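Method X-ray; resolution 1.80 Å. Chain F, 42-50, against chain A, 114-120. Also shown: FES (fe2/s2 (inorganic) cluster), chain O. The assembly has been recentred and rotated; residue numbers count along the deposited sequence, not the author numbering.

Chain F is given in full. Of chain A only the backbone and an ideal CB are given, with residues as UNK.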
# COMPACT_ATOMS: atom_id res chain seq x y z
N THR F 42 -37.67 8.67 -23.42
CA THR F 42 -36.43 9.44 -23.42
C THR F 42 -35.62 9.01 -24.63
O THR F 42 -36.03 8.11 -25.36
CB THR F 42 -35.55 9.14 -22.17
OG1 THR F 42 -35.09 7.78 -22.23
CG2 THR F 42 -36.31 9.36 -20.88
N GLU F 43 -34.48 9.65 -24.84
CA GLU F 43 -33.61 9.25 -25.93
C GLU F 43 -33.16 7.87 -25.46
O GLU F 43 -33.08 7.63 -24.26
CB GLU F 43 -32.40 10.19 -26.03
CG GLU F 43 -32.74 11.66 -25.92
CD GLU F 43 -31.51 12.56 -25.92
OE1 GLU F 43 -30.64 12.40 -25.02
OE2 GLU F 43 -31.40 13.42 -26.82
N ASP F 44 -32.85 6.97 -26.39
CA ASP F 44 -32.43 5.62 -26.02
C ASP F 44 -30.95 5.51 -25.66
O ASP F 44 -30.57 4.68 -24.84
CB ASP F 44 -32.72 4.64 -27.16
CG ASP F 44 -32.30 3.23 -26.82
OD1 ASP F 44 -32.84 2.67 -25.84
OD2 ASP F 44 -31.42 2.67 -27.51
N THR F 45 -30.12 6.34 -26.27
CA THR F 45 -28.69 6.28 -26.01
C THR F 45 -28.28 6.93 -24.69
O THR F 45 -28.62 8.08 -24.43
CB THR F 45 -27.91 6.95 -27.15
OG1 THR F 45 -28.39 6.45 -28.41
CG2 THR F 45 -26.42 6.62 -27.04
N CYS F 46 -27.56 6.18 -23.87
CA CYS F 46 -27.09 6.70 -22.58
C CYS F 46 -26.23 7.92 -22.88
O CYS F 46 -25.45 7.91 -23.83
CB CYS F 46 -26.26 5.64 -21.86
SG CYS F 46 -25.67 6.16 -20.25
N THR F 47 -26.36 8.98 -22.08
CA THR F 47 -25.58 10.20 -22.31
C THR F 47 -24.11 10.05 -21.94
O THR F 47 -23.30 10.93 -22.23
CB THR F 47 -26.18 11.39 -21.52
OG1 THR F 47 -25.99 11.18 -20.11
CG2 THR F 47 -27.67 11.55 -21.81
N HIS F 48 -23.76 8.93 -21.30
CA HIS F 48 -22.39 8.66 -20.87
C HIS F 48 -21.59 7.81 -21.86
O HIS F 48 -20.38 7.66 -21.73
CB HIS F 48 -22.39 7.95 -19.51
CG HIS F 48 -21.02 7.60 -19.00
ND1 HIS F 48 -20.57 6.30 -18.91
CD2 HIS F 48 -20.01 8.38 -18.55
CE1 HIS F 48 -19.34 6.30 -18.41
NE2 HIS F 48 -18.98 7.55 -18.19
N GLY F 49 -22.27 7.24 -22.85
CA GLY F 49 -21.55 6.41 -23.80
C GLY F 49 -22.36 6.05 -25.02
O GLY F 49 -23.05 6.89 -25.60
N ILE F 50 -22.28 4.77 -25.40
CA ILE F 50 -22.99 4.26 -26.57
C ILE F 50 -24.00 3.17 -26.19
O ILE F 50 -24.57 2.52 -27.06
CB ILE F 50 -22.01 3.66 -27.59
CG1 ILE F 50 -21.19 2.54 -26.93
CG2 ILE F 50 -21.08 4.74 -28.11
CD1 ILE F 50 -20.26 1.80 -27.89
N UNK A 114 -21.80 10.42 -32.64
CA UNK A 114 -22.88 11.08 -31.93
C UNK A 114 -22.38 11.76 -30.65
O UNK A 114 -23.12 12.52 -30.02
CB UNK A 114 -23.98 10.07 -31.60
N UNK A 115 -21.14 11.49 -30.27
CA UNK A 115 -20.57 12.10 -29.07
C UNK A 115 -20.15 13.55 -29.31
O UNK A 115 -20.04 14.34 -28.38
CB UNK A 115 -19.37 11.28 -28.59
N UNK A 116 -19.91 13.89 -30.57
CA UNK A 116 -19.51 15.25 -30.91
C UNK A 116 -20.56 16.26 -30.46
O UNK A 116 -21.73 16.17 -30.84
CB UNK A 116 -19.27 15.37 -32.42
N UNK A 117 -20.12 17.21 -29.64
CA UNK A 117 -21.01 18.24 -29.14
C UNK A 117 -21.89 17.81 -27.98
O UNK A 117 -22.72 18.59 -27.50
CB UNK A 117 -21.90 18.73 -30.28
N UNK A 118 -21.71 16.58 -27.50
CA UNK A 118 -22.52 16.05 -26.40
C UNK A 118 -21.69 15.76 -25.15
O UNK A 118 -22.20 15.22 -24.17
CB UNK A 118 -23.23 14.77 -26.85
N UNK A 119 -20.41 16.11 -25.20
CA UNK A 119 -19.52 15.89 -24.06
C UNK A 119 -18.65 17.13 -23.87
O UNK A 119 -18.46 17.91 -24.81
CB UNK A 119 -18.66 14.64 -24.27
N UNK A 120 -18.12 17.29 -22.67
CA UNK A 120 -17.29 18.44 -22.36
C UNK A 120 -16.18 18.07 -21.39
O UNK A 120 -16.43 17.44 -20.37
CB UNK A 120 -18.14 19.57 -21.78
FE1 FES O . -24.30 4.37 -19.68
FE2 FES O . -21.63 4.53 -19.19
S1 FES O . -23.34 4.54 -17.68
S2 FES O . -22.62 4.17 -21.24

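Position 114 of chain A has an ideal CB with nothing of chain F's stretch within 5.5 Å, so the visible atoms hardly restrict its choice. It is A:Ala114, whose side chain is out of reach of the chain F stretch.

At position 115 the CA-to-CB bond runs sideways to chain F, and no atom of that stretch lies within 5.5 Å of the ideal CB. A short side chain would leave the space before the F:Cys46 to F:Gly49 turn empty. That turn offers backbone carbonyls, so a longer, flexible, polar chain with a donor would suit, glutamine or lysine among them. The residue is A:Gln115, with chi1 and chi2 both m, a fold that brings its amide nearer: A:Gln115 NE2 lies 3.7 Å from F:Gly49 CA. A water oxygen lies 3.0 Å from A:Gln115 OE1 and 3.2 Å from F:Cys46 O, between the two chains.

Position 116, at phi/psi -59/123, is out of reach, and chain F sets no preference; A:Ile116 makes no contact. Position 117 has phi 80° and psi 4°, which favours glycine, with asparagine a common second. It is A:Gly117, at the third place of a type II turn closed by the hydrogen bond from the backbone N of position 118 to A:Gln115 O, 2.9 Å.

From position 118, CA-to-CB points toward chain F, where the carboxylate of F:Glu43 offers negative charge and the methyl of F:Thr47 an apolar surface. The ideal CB is still distant, so a long cationic chain, arginine or lysine, fits best, though glutamine could also reach out. A:Arg118 (chi1 t, chi2 p, chi3 t) places A:Arg118 NH2 3.2 Å from F:Glu43 OE1. This is a salt bridge of charges alone: the oxygen lies well out of the guanidinium plane and no N-H points at it. F:Thr47 CG2 sits at the guanidinium edge, 3.5 Å from A:Arg118 NH2.

Position 119 again directs CA-to-CB sideways, yet the carbonyl of F:Thr47 is an acceptor within range of a side chain that bends back. Glutamine or lysine could supply the donor. A:Gln119, m at chi1 and chi2, does so: A:Gln119 NE2 donates to F:Thr47 O at 2.8 Å with an N-H...O angle of 149°. A:Gln119 NE2 also donates to A:Gln115 OE1 at 2.9 Å and 173°, so one amide group ties the two glutamines together and joins them to chain F. A second water donates to A:Gln119 OE1 (2.9 Å from the water oxygen) and to F:Thr47 O (3.3 Å), bridging the same pair.

Position 120 is out of reach and tolerant; A:Lys120 makes no contact with the chain F stretch.

Chain A (114-120) AQIGRQK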
# COMPACT_ATOMS: atom_id res chain seq x y z
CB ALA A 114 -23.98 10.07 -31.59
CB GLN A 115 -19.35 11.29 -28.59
CG GLN A 115 -19.71 9.92 -28.01
CD GLN A 115 -20.38 10.03 -26.65
OE1 GLN A 115 -21.21 10.91 -26.41
NE2 GLN A 115 -20.04 9.11 -25.75
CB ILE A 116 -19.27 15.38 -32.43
CG1 ILE A 116 -18.09 14.49 -32.83
CG2 ILE A 116 -19.00 16.84 -32.79
CD1 ILE A 116 -17.96 14.26 -34.32
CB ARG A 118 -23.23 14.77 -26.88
CG ARG A 118 -24.24 14.14 -25.90
CD ARG A 118 -25.41 15.08 -25.57
NE ARG A 118 -26.47 14.44 -24.78
CZ ARG A 118 -27.60 15.04 -24.44
NH1 ARG A 118 -27.82 16.30 -24.81
NH2 ARG A 118 -28.54 14.39 -23.74
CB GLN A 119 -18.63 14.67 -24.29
CG GLN A 119 -19.36 13.35 -24.56
CD GLN A 119 -20.15 12.82 -23.37
OE1 GLN A 119 -19.95 13.25 -22.23
NE2 GLN A 119 -21.05 11.88 -23.63
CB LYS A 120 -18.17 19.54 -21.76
CG LYS A 120 -17.45 20.82 -21.41
CD LYS A 120 -18.42 21.84 -20.81
CE LYS A 120 -19.55 22.19 -21.78
NZ LYS A 120 -20.51 23.18 -21.20
O HOH W 1 -23.95 10.04 -25.68
O HOH W 2 -21.14 11.84 -19.96
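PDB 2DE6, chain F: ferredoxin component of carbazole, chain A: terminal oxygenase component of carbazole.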